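Local coordinates for mutual gliding motility protein C (MglC) (Myxococcus xanthus DK 1622, PDB 7CT3), which is a Roadblock/LC7-domain protein that probably acts in the control of cell polarity during gliding motility, interacting with its paralog MglB, at residues M1-H6 / I28-F33; A17-V22 / G45-Y50; V79-R84 / V93-A98. All coordinates share one frame; numbering follows the deposited sequence.

Contact 1 of 3, residues M1-H6 / I28-F33; sequences MSFRTH and ISVDTF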
HETATM    1  N   MSE A   1      13.614 -22.200   0.579  1.00 68.48           N
HETATM    2  CA  MSE A   1      13.078 -23.496   0.054  1.00 69.46           C
HETATM    3  C   MSE A   1      12.043 -24.078   1.014  1.00 62.84           C
HETATM    4  O   MSE A   1      11.058 -24.666   0.574  1.00 63.19           O
HETATM    5  CB  MSE A   1      14.206 -24.507  -0.168  1.00 77.29           C
HETATM    6  CG  MSE A   1      13.762 -25.768  -0.874  1.00 87.26           C
HETATM    7 SE   MSE A   1      12.961 -25.318  -2.605  1.00120.68          SE
HETATM    8  CE  MSE A   1      14.173 -25.878  -4.039  1.00111.14           C
ATOM      9  N   SER A   2      12.291 -23.934   2.321  1.00 57.19           N
ATOM     10  CA  SER A   2      11.303 -24.286   3.330  1.00 58.24           C
ATOM     11  C   SER A   2      10.052 -23.403   3.195  1.00 53.49           C
ATOM     12  O   SER A   2       9.004 -23.790   3.749  1.00 60.48           O
ATOM     13  CB  SER A   2      11.887 -24.184   4.714  1.00 58.23           C
ATOM     14  OG  SER A   2      12.934 -25.124   4.891  1.00 66.22           O
ATOM     15  N   PHE A   3      10.156 -22.268   2.494  1.00 50.79           N
ATOM     16  CA  PHE A   3       9.075 -21.255   2.352  1.00 47.99           C
ATOM     17  C   PHE A   3       8.034 -21.668   1.309  1.00 42.96           C
ATOM     18  O   PHE A   3       6.894 -21.201   1.427  1.00 38.77           O
ATOM     19  CB  PHE A   3       9.601 -19.901   1.864  1.00 49.18           C
ATOM     20  CG  PHE A   3      10.749 -19.320   2.644  1.00 46.99           C
ATOM     21  CD1 PHE A   3      10.725 -19.283   4.029  1.00 53.01           C
ATOM     22  CD2 PHE A   3      11.839 -18.774   1.986  1.00 46.89           C
ATOM     23  CE1 PHE A   3      11.777 -18.728   4.741  1.00 57.43           C
ATOM     24  CE2 PHE A   3      12.892 -18.223   2.699  1.00 52.97           C
ATOM     25  CZ  PHE A   3      12.858 -18.201   4.074  1.00 56.68           C
ATOM     26  N   ARG A   4       8.412 -22.427   0.275  1.00 42.84           N
ATOM     27  CA  ARG A   4       7.625 -22.432  -0.988  1.00 42.93           C
ATOM     28  C   ARG A   4       6.198 -22.931  -0.739  1.00 39.68           C
ATOM     29  O   ARG A   4       5.286 -22.387  -1.383  1.00 38.33           O
ATOM     30  CB  ARG A   4       8.272 -23.228  -2.120  1.00 46.94           C
ATOM     31  CG  ARG A   4       7.621 -22.899  -3.457  1.00 48.22           C
ATOM     32  CD  ARG A   4       8.340 -23.440  -4.659  1.00 48.58           C
ATOM     33  NE  ARG A   4       9.703 -22.948  -4.760  1.00 48.21           N
ATOM     34  CZ  ARG A   4      10.619 -23.467  -5.571  1.00 50.85           C
ATOM     35  NH1 ARG A   4      11.842 -22.964  -5.604  1.00 51.39           N
ATOM     36  NH2 ARG A   4      10.309 -24.491  -6.344  1.00 52.00           N
ATOM     37  N   THR A   5       6.001 -23.912   0.146  1.00 39.23           N
ATOM     38  CA  THR A   5       4.652 -24.443   0.497  1.00 41.39           C
ATOM     39  C   THR A   5       3.749 -23.285   0.952  1.00 37.34           C
ATOM     40  O   THR A   5       2.559 -23.267   0.566  1.00 38.00           O
ATOM     41  CB  THR A   5       4.738 -25.565   1.542  1.00 43.48           C
ATOM     42  OG1 THR A   5       3.435 -26.139   1.624  1.00 46.91           O
ATOM     43  CG2 THR A   5       5.182 -25.103   2.912  1.00 44.31           C
ATOM     44  N   HIS A   6       4.292 -22.341   1.726  1.00 33.28           N
ATOM     45  CA  HIS A   6       3.548 -21.163   2.251  1.00 34.76           C
ATOM     46  C   HIS A   6       3.231 -20.197   1.102  1.00 32.59           C
ATOM     47  O   HIS A   6       2.100 -19.686   1.065  1.00 30.77           O
ATOM     48  CB  HIS A   6       4.331 -20.487   3.381  1.00 36.09           C
ATOM     49  CG  HIS A   6       4.629 -21.399   4.521  1.00 37.86           C
ATOM     50  ND1 HIS A   6       3.645 -22.130   5.154  1.00 36.20           N
ATOM     51  CD2 HIS A   6       5.789 -21.704   5.143  1.00 40.25           C
ATOM     52  CE1 HIS A   6       4.183 -22.848   6.116  1.00 37.91           C
ATOM     53  NE2 HIS A   6       5.498 -22.605   6.132  1.00 38.64           N
ATOM     54  N   ILE A  28      18.026  -9.393  -4.028  1.00 34.52           N
ATOM     55  CA  ILE A  28      18.136 -10.790  -4.546  1.00 35.28           C
ATOM     56  C   ILE A  28      16.905 -11.575  -4.083  1.00 32.91           C
ATOM     57  O   ILE A  28      16.709 -11.687  -2.857  1.00 32.48           O
ATOM     58  CB  ILE A  28      19.457 -11.441  -4.093  1.00 37.81           C
ATOM     59  CG1 ILE A  28      20.675 -10.681  -4.629  1.00 42.61           C
ATOM     60  CG2 ILE A  28      19.495 -12.917  -4.471  1.00 37.76           C
ATOM     61  CD1 ILE A  28      20.625 -10.395  -6.114  1.00 45.70           C
ATOM     62  N   SER A  29      16.111 -12.083  -5.032  1.00 32.58           N
ATOM     63  CA  SER A  29      14.949 -12.971  -4.765  1.00 32.99           C
ATOM     64  C   SER A  29      15.461 -14.297  -4.196  1.00 31.08           C
ATOM     65  O   SER A  29      16.502 -14.803  -4.674  1.00 28.67           O
ATOM     66  CB  SER A  29      14.081 -13.174  -5.985  1.00 37.71           C
ATOM     67  OG  SER A  29      14.845 -13.640  -7.086  1.00 51.28           O
ATOM     68  N   VAL A  30      14.770 -14.808  -3.182  1.00 30.41           N
ATOM     69  CA  VAL A  30      15.131 -16.049  -2.438  1.00 34.28           C
ATOM     70  C   VAL A  30      14.262 -17.203  -2.947  1.00 32.28           C
ATOM     71  O   VAL A  30      14.806 -18.265  -3.227  1.00 32.53           O
ATOM     72  CB  VAL A  30      14.953 -15.840  -0.924  1.00 36.64           C
ATOM     73  CG1 VAL A  30      15.195 -17.121  -0.146  1.00 39.15           C
ATOM     74  CG2 VAL A  30      15.845 -14.723  -0.408  1.00 39.61           C
ATOM     75  N   ASP A  31      12.947 -17.008  -3.018  1.00 31.63           N
ATOM     76  CA  ASP A  31      11.995 -18.076  -3.418  1.00 33.74           C
ATOM     77  C   ASP A  31      10.726 -17.420  -3.963  1.00 30.82           C
ATOM     78  O   ASP A  31      10.466 -16.251  -3.627  1.00 27.31           O
ATOM     79  CB  ASP A  31      11.706 -19.032  -2.254  1.00 34.01           C
ATOM     80  CG  ASP A  31      11.388 -20.460  -2.678  1.00 39.73           C
ATOM     81  OD1 ASP A  31      11.180 -20.687  -3.891  1.00 42.69           O
ATOM     82  OD2 ASP A  31      11.362 -21.341  -1.792  1.00 46.47           O
ATOM     83  N   THR A  32       9.987 -18.146  -4.801  1.00 30.51           N
ATOM     84  CA  THR A  32       8.707 -17.683  -5.389  1.00 30.18           C
ATOM     85  C   THR A  32       7.786 -18.878  -5.617  1.00 31.23           C
ATOM     86  O   THR A  32       8.284 -20.031  -5.687  1.00 30.33           O
ATOM     87  CB  THR A  32       8.921 -16.905  -6.697  1.00 32.21           C
ATOM     88  OG1 THR A  32       7.787 -16.060  -6.893  1.00 32.75           O
ATOM     89  CG2 THR A  32       9.094 -17.785  -7.916  1.00 33.33           C
ATOM     90  N   PHE A  33       6.490 -18.589  -5.714  1.00 30.46           N
ATOM     91  CA  PHE A  33       5.480 -19.447  -6.378  1.00 31.58           C
ATOM     92  C   PHE A  33       4.649 -18.560  -7.309  1.00 31.39           C
ATOM     93  O   PHE A  33       4.072 -17.578  -6.816  1.00 32.45           O
ATOM     94  CB  PHE A  33       4.602 -20.174  -5.362  1.00 32.00           C
ATOM     95  CG  PHE A  33       3.699 -21.183  -6.020  1.00 33.76           C
ATOM     96  CD1 PHE A  33       2.478 -20.798  -6.551  1.00 34.57           C
ATOM     97  CD2 PHE A  33       4.109 -22.499  -6.181  1.00 36.75           C
ATOM     98  CE1 PHE A  33       1.664 -21.720  -7.192  1.00 37.74           C
ATOM     99  CE2 PHE A  33       3.291 -23.420  -6.816  1.00 36.79           C
ATOM    100  CZ  PHE A  33       2.072 -23.028  -7.323  1.00 38.46           C
TER

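Contact 2 of 3, residues A17-V22 / G45-Y50; sequences ALACSV and GAWVEY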
ATOM      1  N   ALA A  17      -4.022 -13.679  -7.943  1.00 35.38           N
ATOM      2  CA  ALA A  17      -2.612 -13.704  -7.480  1.00 34.14           C
ATOM      3  C   ALA A  17      -1.697 -14.077  -8.652  1.00 34.96           C
ATOM      4  O   ALA A  17      -1.958 -15.106  -9.298  1.00 38.43           O
ATOM      5  CB  ALA A  17      -2.445 -14.668  -6.330  1.00 35.42           C
ATOM      6  N   LEU A  18      -0.677 -13.256  -8.915  1.00 31.51           N
ATOM      7  CA  LEU A  18       0.362 -13.500  -9.953  1.00 34.40           C
ATOM      8  C   LEU A  18       1.474 -14.357  -9.341  1.00 32.69           C
ATOM      9  O   LEU A  18       1.917 -15.322  -9.981  1.00 32.24           O
ATOM     10  CB  LEU A  18       0.937 -12.163 -10.431  1.00 35.33           C
ATOM     11  CG  LEU A  18       0.183 -11.439 -11.545  1.00 44.34           C
ATOM     12  CD1 LEU A  18      -1.320 -11.593 -11.406  1.00 51.04           C
ATOM     13  CD2 LEU A  18       0.564  -9.969 -11.576  1.00 48.14           C
ATOM     14  N   ALA A  19       1.924 -13.980  -8.148  1.00 30.69           N
ATOM     15  CA  ALA A  19       3.129 -14.542  -7.507  1.00 30.96           C
ATOM     16  C   ALA A  19       3.148 -14.167  -6.028  1.00 28.45           C
ATOM     17  O   ALA A  19       2.626 -13.087  -5.670  1.00 28.66           O
ATOM     18  CB  ALA A  19       4.363 -14.026  -8.208  1.00 32.50           C
ATOM     19  N   CYS A  20       3.749 -15.030  -5.217  1.00 24.64           N
ATOM     20  CA  CYS A  20       4.146 -14.732  -3.822  1.00 25.90           C
ATOM     21  C   CYS A  20       5.617 -15.118  -3.668  1.00 27.04           C
ATOM     22  O   CYS A  20       5.974 -16.246  -4.053  1.00 28.79           O
ATOM     23  CB  CYS A  20       3.260 -15.456  -2.823  1.00 26.47           C
ATOM     24  SG  CYS A  20       3.433 -14.808  -1.143  1.00 31.50           S
ATOM     25  N   SER A  21       6.441 -14.192  -3.185  1.00 25.44           N
ATOM     26  CA  SER A  21       7.918 -14.319  -3.205  1.00 26.47           C
ATOM     27  C   SER A  21       8.508 -13.846  -1.881  1.00 25.17           C
ATOM     28  O   SER A  21       7.880 -13.009  -1.216  1.00 26.76           O
ATOM     29  CB  SER A  21       8.497 -13.551  -4.355  1.00 27.66           C
ATOM     30  OG  SER A  21       7.815 -13.870  -5.558  1.00 30.11           O
ATOM     31  N   VAL A  22       9.680 -14.375  -1.536  1.00 28.75           N
ATOM     32  CA  VAL A  22      10.585 -13.781  -0.512  1.00 27.12           C
ATOM     33  C   VAL A  22      11.746 -13.124  -1.253  1.00 27.97           C
ATOM     34  O   VAL A  22      12.386 -13.737  -2.108  1.00 26.74           O
ATOM     35  CB  VAL A  22      11.037 -14.824   0.524  1.00 29.31           C
ATOM     36  CG1 VAL A  22      12.037 -14.243   1.510  1.00 33.63           C
ATOM     37  CG2 VAL A  22       9.842 -15.410   1.264  1.00 31.74           C
ATOM     38  N   GLY A  45       0.100  -8.209 -19.747  1.00 34.52           N
ATOM     39  CA  GLY A  45       0.130  -6.773 -19.422  1.00 36.02           C
ATOM     40  C   GLY A  45       0.484  -6.548 -17.964  1.00 32.31           C
ATOM     41  O   GLY A  45       1.290  -5.643 -17.687  1.00 33.32           O
ATOM     42  N   ALA A  46      -0.082  -7.362 -17.068  1.00 33.79           N
ATOM     43  CA  ALA A  46       0.188  -7.344 -15.611  1.00 33.34           C
ATOM     44  C   ALA A  46       1.645  -7.739 -15.339  1.00 31.97           C
ATOM     45  O   ALA A  46       2.287  -7.064 -14.531  1.00 30.72           O
ATOM     46  CB  ALA A  46      -0.769  -8.256 -14.891  1.00 36.47           C
ATOM     47  N   TRP A  47       2.154  -8.791 -15.989  1.00 32.66           N
ATOM     48  CA  TRP A  47       3.559  -9.252 -15.812  1.00 31.31           C
ATOM     49  C   TRP A  47       4.527  -8.124 -16.185  1.00 28.70           C
ATOM     50  O   TRP A  47       5.533  -7.958 -15.481  1.00 28.76           O
ATOM     51  CB  TRP A  47       3.833 -10.526 -16.616  1.00 34.90           C
ATOM     52  CG  TRP A  47       3.196 -11.741 -16.013  1.00 38.53           C
ATOM     53  CD1 TRP A  47       2.196 -12.500 -16.548  1.00 43.23           C
ATOM     54  CD2 TRP A  47       3.495 -12.315 -14.731  1.00 37.48           C
ATOM     55  NE1 TRP A  47       1.866 -13.517 -15.694  1.00 45.13           N
ATOM     56  CE2 TRP A  47       2.644 -13.430 -14.571  1.00 41.77           C
ATOM     57  CE3 TRP A  47       4.406 -12.008 -13.714  1.00 40.65           C
ATOM     58  CZ2 TRP A  47       2.676 -14.231 -13.431  1.00 45.65           C
ATOM     59  CZ3 TRP A  47       4.439 -12.803 -12.590  1.00 43.84           C
ATOM     60  CH2 TRP A  47       3.584 -13.896 -12.452  1.00 46.19           C
ATOM     61  N   VAL A  48       4.232  -7.384 -17.254  1.00 28.57           N
ATOM     62  CA  VAL A  48       5.048  -6.221 -17.710  1.00 29.93           C
ATOM     63  C   VAL A  48       5.093  -5.183 -16.581  1.00 28.94           C
ATOM     64  O   VAL A  48       6.199  -4.768 -16.212  1.00 29.01           O
ATOM     65  CB  VAL A  48       4.504  -5.633 -19.024  1.00 31.14           C
ATOM     66  CG1 VAL A  48       5.065  -4.250 -19.322  1.00 31.38           C
ATOM     67  CG2 VAL A  48       4.767  -6.573 -20.188  1.00 31.71           C
ATOM     68  N   GLU A  49       3.936  -4.791 -16.038  1.00 29.68           N
ATOM     69  CA  GLU A  49       3.866  -3.762 -14.967  1.00 28.94           C
ATOM     70  C   GLU A  49       4.545  -4.291 -13.701  1.00 28.49           C
ATOM     71  O   GLU A  49       5.279  -3.505 -13.069  1.00 31.30           O
ATOM     72  CB  GLU A  49       2.425  -3.315 -14.725  1.00 30.11           C
ATOM     73  CG  GLU A  49       1.866  -2.546 -15.906  1.00 33.05           C
ATOM     74  CD  GLU A  49       0.694  -1.638 -15.601  1.00 35.60           C
ATOM     75  OE1 GLU A  49       0.191  -1.684 -14.466  1.00 40.40           O
ATOM     76  OE2 GLU A  49       0.289  -0.888 -16.505  1.00 43.08           O
ATOM     77  N   TYR A  50       4.368  -5.571 -13.362  1.00 29.36           N
ATOM     78  CA  TYR A  50       5.015  -6.181 -12.170  1.00 30.22           C
ATOM     79  C   TYR A  50       6.541  -6.058 -12.291  1.00 30.29           C
ATOM     80  O   TYR A  50       7.189  -5.610 -11.327  1.00 30.69           O
ATOM     81  CB  TYR A  50       4.561  -7.627 -11.959  1.00 32.17           C
ATOM     82  CG  TYR A  50       5.104  -8.269 -10.705  1.00 33.13           C
ATOM     83  CD1 TYR A  50       5.329  -7.528  -9.553  1.00 34.54           C
ATOM     84  CD2 TYR A  50       5.393  -9.623 -10.664  1.00 36.95           C
ATOM     85  CE1 TYR A  50       5.836  -8.110  -8.403  1.00 35.78           C
ATOM     86  CE2 TYR A  50       5.897 -10.222  -9.520  1.00 38.35           C
ATOM     87  CZ  TYR A  50       6.120  -9.463  -8.386  1.00 36.39           C
ATOM     88  OH  TYR A  50       6.617 -10.039  -7.253  1.00 42.23           O
TER
HETATM   89  O   HOH W   1       5.829 -11.944  -5.704  1.00 39.60           O

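Contact 3 of 3, residues V79-R84 / V93-A98; sequences VLTVMR and VLALHA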
ATOM      1  N   VAL A  79      -1.549  -3.958 -11.559  1.00 27.55           N
ATOM      2  CA  VAL A  79      -0.944  -4.861 -10.535  1.00 28.09           C
ATOM      3  C   VAL A  79      -1.014  -4.194  -9.167  1.00 25.01           C
ATOM      4  O   VAL A  79      -0.664  -3.004  -9.069  1.00 26.43           O
ATOM      5  CB  VAL A  79       0.510  -5.237 -10.871  1.00 31.76           C
ATOM      6  CG1 VAL A  79       1.112  -6.148  -9.810  1.00 32.36           C
ATOM      7  CG2 VAL A  79       0.622  -5.869 -12.245  1.00 34.53           C
ATOM      8  N   LEU A  80      -1.439  -4.964  -8.167  1.00 23.43           N
ATOM      9  CA  LEU A  80      -1.423  -4.573  -6.739  1.00 23.25           C
ATOM     10  C   LEU A  80      -0.393  -5.447  -6.028  1.00 22.64           C
ATOM     11  O   LEU A  80      -0.250  -6.628  -6.409  1.00 24.68           O
ATOM     12  CB  LEU A  80      -2.816  -4.764  -6.137  1.00 24.21           C
ATOM     13  CG  LEU A  80      -3.981  -4.265  -6.987  1.00 27.18           C
ATOM     14  CD1 LEU A  80      -5.304  -4.566  -6.302  1.00 30.07           C
ATOM     15  CD2 LEU A  80      -3.858  -2.776  -7.280  1.00 27.29           C
ATOM     16  N   THR A  81       0.309  -4.886  -5.049  1.00 23.04           N
ATOM     17  CA  THR A  81       1.277  -5.636  -4.215  1.00 24.04           C
ATOM     18  C   THR A  81       0.961  -5.402  -2.741  1.00 23.02           C
ATOM     19  O   THR A  81       0.392  -4.341  -2.400  1.00 25.37           O
ATOM     20  CB  THR A  81       2.732  -5.294  -4.552  1.00 25.77           C
ATOM     21  OG1 THR A  81       2.983  -3.939  -4.181  1.00 26.91           O
ATOM     22  CG2 THR A  81       3.051  -5.518  -6.015  1.00 28.24           C
ATOM     23  N   VAL A  82       1.298  -6.397  -1.930  1.00 22.77           N
ATOM     24  CA  VAL A  82       1.262  -6.356  -0.444  1.00 24.38           C
ATOM     25  C   VAL A  82       2.579  -6.954   0.025  1.00 22.97           C
ATOM     26  O   VAL A  82       2.954  -8.026  -0.447  1.00 23.79           O
ATOM     27  CB  VAL A  82       0.081  -7.158   0.133  1.00 28.99           C
ATOM     28  CG1 VAL A  82      -0.077  -6.891   1.619  1.00 33.72           C
ATOM     29  CG2 VAL A  82      -1.211  -6.896  -0.612  1.00 31.94           C
HETATM   30  N   MSE A  83       3.242  -6.265   0.958  1.00 22.60           N
HETATM   31  CA  MSE A  83       4.530  -6.703   1.463  1.00 23.27           C
HETATM   32  C   MSE A  83       4.537  -6.640   2.986  1.00 21.98           C
HETATM   33  O   MSE A  83       3.985  -5.706   3.566  1.00 22.75           O
HETATM   34  CB  MSE A  83       5.641  -5.816   0.901  1.00 25.18           C
HETATM   35  CG  MSE A  83       5.808  -5.924  -0.587  1.00 28.17           C
HETATM   36 SE   MSE A  83       7.062  -4.572  -1.193  1.00 31.18          SE
HETATM   37  CE  MSE A  83       5.935  -2.984  -1.425  1.00 33.19           C
ATOM     38  N   ARG A  84       5.184  -7.640   3.601  1.00 22.92           N
ATOM     39  CA  ARG A  84       5.393  -7.693   5.040  1.00 23.19           C
ATOM     40  C   ARG A  84       6.831  -8.135   5.332  1.00 23.52           C
ATOM     41  O   ARG A  84       7.434  -8.824   4.485  1.00 23.36           O
ATOM     42  CB  ARG A  84       4.413  -8.662   5.710  1.00 24.43           C
ATOM     43  CG  ARG A  84       2.975  -8.171   5.729  1.00 25.63           C
ATOM     44  CD  ARG A  84       2.055  -9.032   6.571  1.00 28.27           C
ATOM     45  NE  ARG A  84       0.834  -8.279   6.805  1.00 30.62           N
ATOM     46  CZ  ARG A  84       0.557  -7.565   7.892  1.00 29.34           C
ATOM     47  NH1 ARG A  84       1.380  -7.540   8.927  1.00 30.59           N
ATOM     48  NH2 ARG A  84      -0.576  -6.897   7.950  1.00 31.56           N
ATOM     49  N   VAL A  93       6.415 -10.692  -0.501  1.00 25.46           N
ATOM     50  CA  VAL A  93       5.644  -9.850  -1.464  1.00 26.93           C
ATOM     51  C   VAL A  93       4.617 -10.725  -2.186  1.00 26.12           C
ATOM     52  O   VAL A  93       4.997 -11.764  -2.749  1.00 28.99           O
ATOM     53  CB  VAL A  93       6.548  -9.084  -2.453  1.00 30.30           C
ATOM     54  CG1 VAL A  93       7.587  -9.969  -3.110  1.00 33.81           C
ATOM     55  CG2 VAL A  93       5.734  -8.343  -3.506  1.00 29.64           C
ATOM     56  N   LEU A  94       3.354 -10.297  -2.141  1.00 22.82           N
ATOM     57  CA  LEU A  94       2.249 -10.832  -2.963  1.00 24.37           C
ATOM     58  C   LEU A  94       1.930  -9.814  -4.059  1.00 23.66           C
ATOM     59  O   LEU A  94       1.720  -8.629  -3.728  1.00 23.79           O
ATOM     60  CB  LEU A  94       1.036 -11.083  -2.066  1.00 25.73           C
ATOM     61  CG  LEU A  94      -0.268 -11.402  -2.792  1.00 26.79           C
ATOM     62  CD1 LEU A  94      -0.146 -12.684  -3.604  1.00 28.01           C
ATOM     63  CD2 LEU A  94      -1.411 -11.502  -1.794  1.00 28.79           C
ATOM     64  N   ALA A  95       1.927 -10.262  -5.312  1.00 23.98           N
ATOM     65  CA  ALA A  95       1.475  -9.479  -6.483  1.00 26.16           C
ATOM     66  C   ALA A  95       0.186 -10.116  -6.993  1.00 26.88           C
ATOM     67  O   ALA A  95       0.161 -11.356  -7.136  1.00 26.29           O
ATOM     68  CB  ALA A  95       2.539  -9.452  -7.551  1.00 28.45           C
ATOM     69  N   LEU A  96      -0.847  -9.310  -7.233  1.00 25.86           N
ATOM     70  CA  LEU A  96      -2.091  -9.808  -7.865  1.00 29.93           C
ATOM     71  C   LEU A  96      -2.547  -8.830  -8.950  1.00 28.00           C
ATOM     72  O   LEU A  96      -2.168  -7.651  -8.894  1.00 29.50           O
ATOM     73  CB  LEU A  96      -3.157 -10.058  -6.790  1.00 33.54           C
ATOM     74  CG  LEU A  96      -3.548  -8.883  -5.897  1.00 33.75           C
ATOM     75  CD1 LEU A  96      -5.014  -8.973  -5.520  1.00 39.05           C
ATOM     76  CD2 LEU A  96      -2.698  -8.831  -4.637  1.00 34.18           C
ATOM     77  N   HIS A  97      -3.291  -9.335  -9.936  1.00 28.66           N
ATOM     78  CA  HIS A  97      -3.970  -8.521 -10.975  1.00 32.16           C
ATOM     79  C   HIS A  97      -4.903  -7.531 -10.267  1.00 30.77           C
ATOM     80  O   HIS A  97      -5.444  -7.899  -9.211  1.00 34.40           O
ATOM     81  CB  HIS A  97      -4.701  -9.441 -11.965  1.00 35.54           C
ATOM     82  CG  HIS A  97      -5.241  -8.720 -13.149  1.00 40.68           C
ATOM     83  ND1 HIS A  97      -6.445  -8.048 -13.113  1.00 44.59           N
ATOM     84  CD2 HIS A  97      -4.754  -8.565 -14.398  1.00 43.91           C
ATOM     85  CE1 HIS A  97      -6.673  -7.500 -14.289  1.00 46.17           C
ATOM     86  NE2 HIS A  97      -5.654  -7.807 -15.095  1.00 48.24           N
ATOM     87  N   ALA A  98      -5.082  -6.330 -10.824  1.00 35.89           N
ATOM     88  CA  ALA A  98      -5.879  -5.223 -10.235  1.00 37.52           C
ATOM     89  C   ALA A  98      -7.348  -5.629 -10.046  1.00 39.12           C
ATOM     90  O   ALA A  98      -8.017  -4.998  -9.213  1.00 39.35           O
ATOM     91  CB  ALA A  98      -5.773  -3.989 -11.099  1.00 41.57           C
TER

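Contact 1 of 3, residues M1-H6 / I28-F33
Arg4 grips Asp31 side-on, with NE and NH1 converging on a single carboxylate oxygen. The salt bridge runs from Arg4 NE to Asp31 OD1 at 2.8 Å and from Arg4 NH1 to Asp31 OD1 at 2.9 Å, both bonds bent because they share one acceptor. OD1 sits at the guanidinium edge, close to its plane, but the carboxylate is turned 74° against that plane, unlike the flat pairing that uses both oxygens. The two nitrogens arrive on the syn side of OD1; on its anti side the same atom accepts a third bond, with Thr32 N 3.0 Å from Asp31 OD1. An arginine suits this place because NE and NH1 can both point at one oxygen, once the extended chain bends at chi3 (-59°) and carries NE round to the acid. The other oxygen faces the amino terminus of the chain: Met1 N lies 3.4 Å from Asp31 OD2 in a longer salt bridge, so one carboxylate answers two positive groups and would probably stay ionised.

Beyond the charges, Val30 CG1 meets the edge of the Phe3 ring, 3.8 Å from Phe3 CE2, and Arg4 CG approaches the edge of the Phe33 ring. A classic beta bulge, in which Val30 and Asp31 both face Val22, lets these two consecutive residues turn toward segment 1-6. Phe3 also packs on Val116, linking the N-terminal end to helix 102-117, while Arg4 and the contacts of Phe33 with Leu7 and Val11 join helix 4-13 to strand 29-34, an outermost strand of this chain's sheet.

Contact 2 of 3, residues A17-V22 / G45-Y50
The indole of Trp47 takes Leu18 over one face and the methyl of Ala19 at its edge. Leu18 CB stands above the six-membered ring in a CH-pi contact, 4.2 Å from its centroid and 28° off the normal, with CG over the same ring toward the rim. Trp47 CG stands anti to its carbonyl carbon (chi1 -74°), and the far ring atom CH2 lies 3.3 Å from Leu18 O. Within the helix, Trp47 CE3 meets the edge of the Tyr50 ring in plane, while Ala19 CB lies 4.3 Å from Tyr50 CE2. Small side chains suit these places: Ala19 leaves room for both rings, and Ala46 lets Leu18 CD2 approach Ala46 CB to 4.0 Å. An alanine in place of Trp47 would probably leave the CB of Leu18 without its aromatic cover and open a gap beside Ala19 and the edge of Tyr50.

The polar ends meet through a water, 2.8 Å from Ser21 OG and 2.6 Å from Tyr50 OH; Ser21 OG is also hydrogen-bonded to Thr32. Leu18 and Ala19 both face Ala95 in a classic beta bulge, which turns two successive side chains toward the helix. Helix 44-61 thus covers one face of the sheet, its segment inclined 34° to strand 17-22. Ala46 continues onto Val79 and Trp47 onto Gln34, while on the other face Cys20 packs against helix 4-13.

Contact 3 of 3, residues V79-R84 / V93-A98
Met83 CG, anti to its carbonyl carbon (chi1 -65°), comes 3.7 Å from Val93 CB; the two side chains lie side by side, pointing the same way, before the end of Met83, a selenomethionine, leads off. On the opposite face of the sheet, Leu96 CG takes the crowded position between its backbone N and carbonyl carbon (chi1 57°), which carries it back toward the neighbouring strand, 4.2 Å from Leu80 CB. Leu80 CG in turn lies 3.9 Å from Ala98 CA, just beyond the end of strand 90-97.

Between these side chains run four backbone hydrogen bonds, three of them nearly straight. Leu80 and Leu96 form one hydrogen-bonded pair, with 2.9 Å from Leu80 N to Leu96 O and the same from Leu96 N to Leu80 O; Val82 and Leu94 form the next in the same way. Thr81 with Ala95, between them, and Met83 with Val93 and Val79 with His97, flanking them, are non-hydrogen-bonded pairs, and there CA-H...O contacts fill in, the shortest being 3.1 Å from Thr81 CA to Leu94 O. This is the antiparallel hairpin of strands 79-87 and 90-97 in the Roadblock/LC7 fold, whose central sheet carries helices on both faces. Thr81, Met83 and Ala95 look toward helix 44-61, where Leu57 and Tyr50 receive them; Ala95 is small enough to admit the tyrosine ring. Leu80 and Val82 look the other way, onto Phe102 of helix 102-117, and large aliphatic side chains suit that apolar interface.

Thr81 OG1 is hydrogen-bonded to Val74 O, which gives the buried hydroxyl a partner on strand 71-75. On the face covered by Phe102, Leu80 also packs on Arg106 of the second subunit.

All three contacts draw on one antiparallel sheet, at different depths. Contact 3 is core, backbone-bonded and almost wholly aliphatic; contact 2 is also buried but joins helix to strand through aromatic rings and a bridging water; contact 1 lies nearer the surface and relies on a salt-bridge network. Contacts 1 and 2 meet between strands 29-34 and 17-24, where Val30 N is 2.8 Å from Val22 O in a probable hydrogen bond. Contacts 2 and 3 join across strands 17-24 and 90-97, with Leu18 N 2.7 Å from Ala95 O. Contacts 1 and 3 do not touch, their nearest atoms being about 7 Å apart.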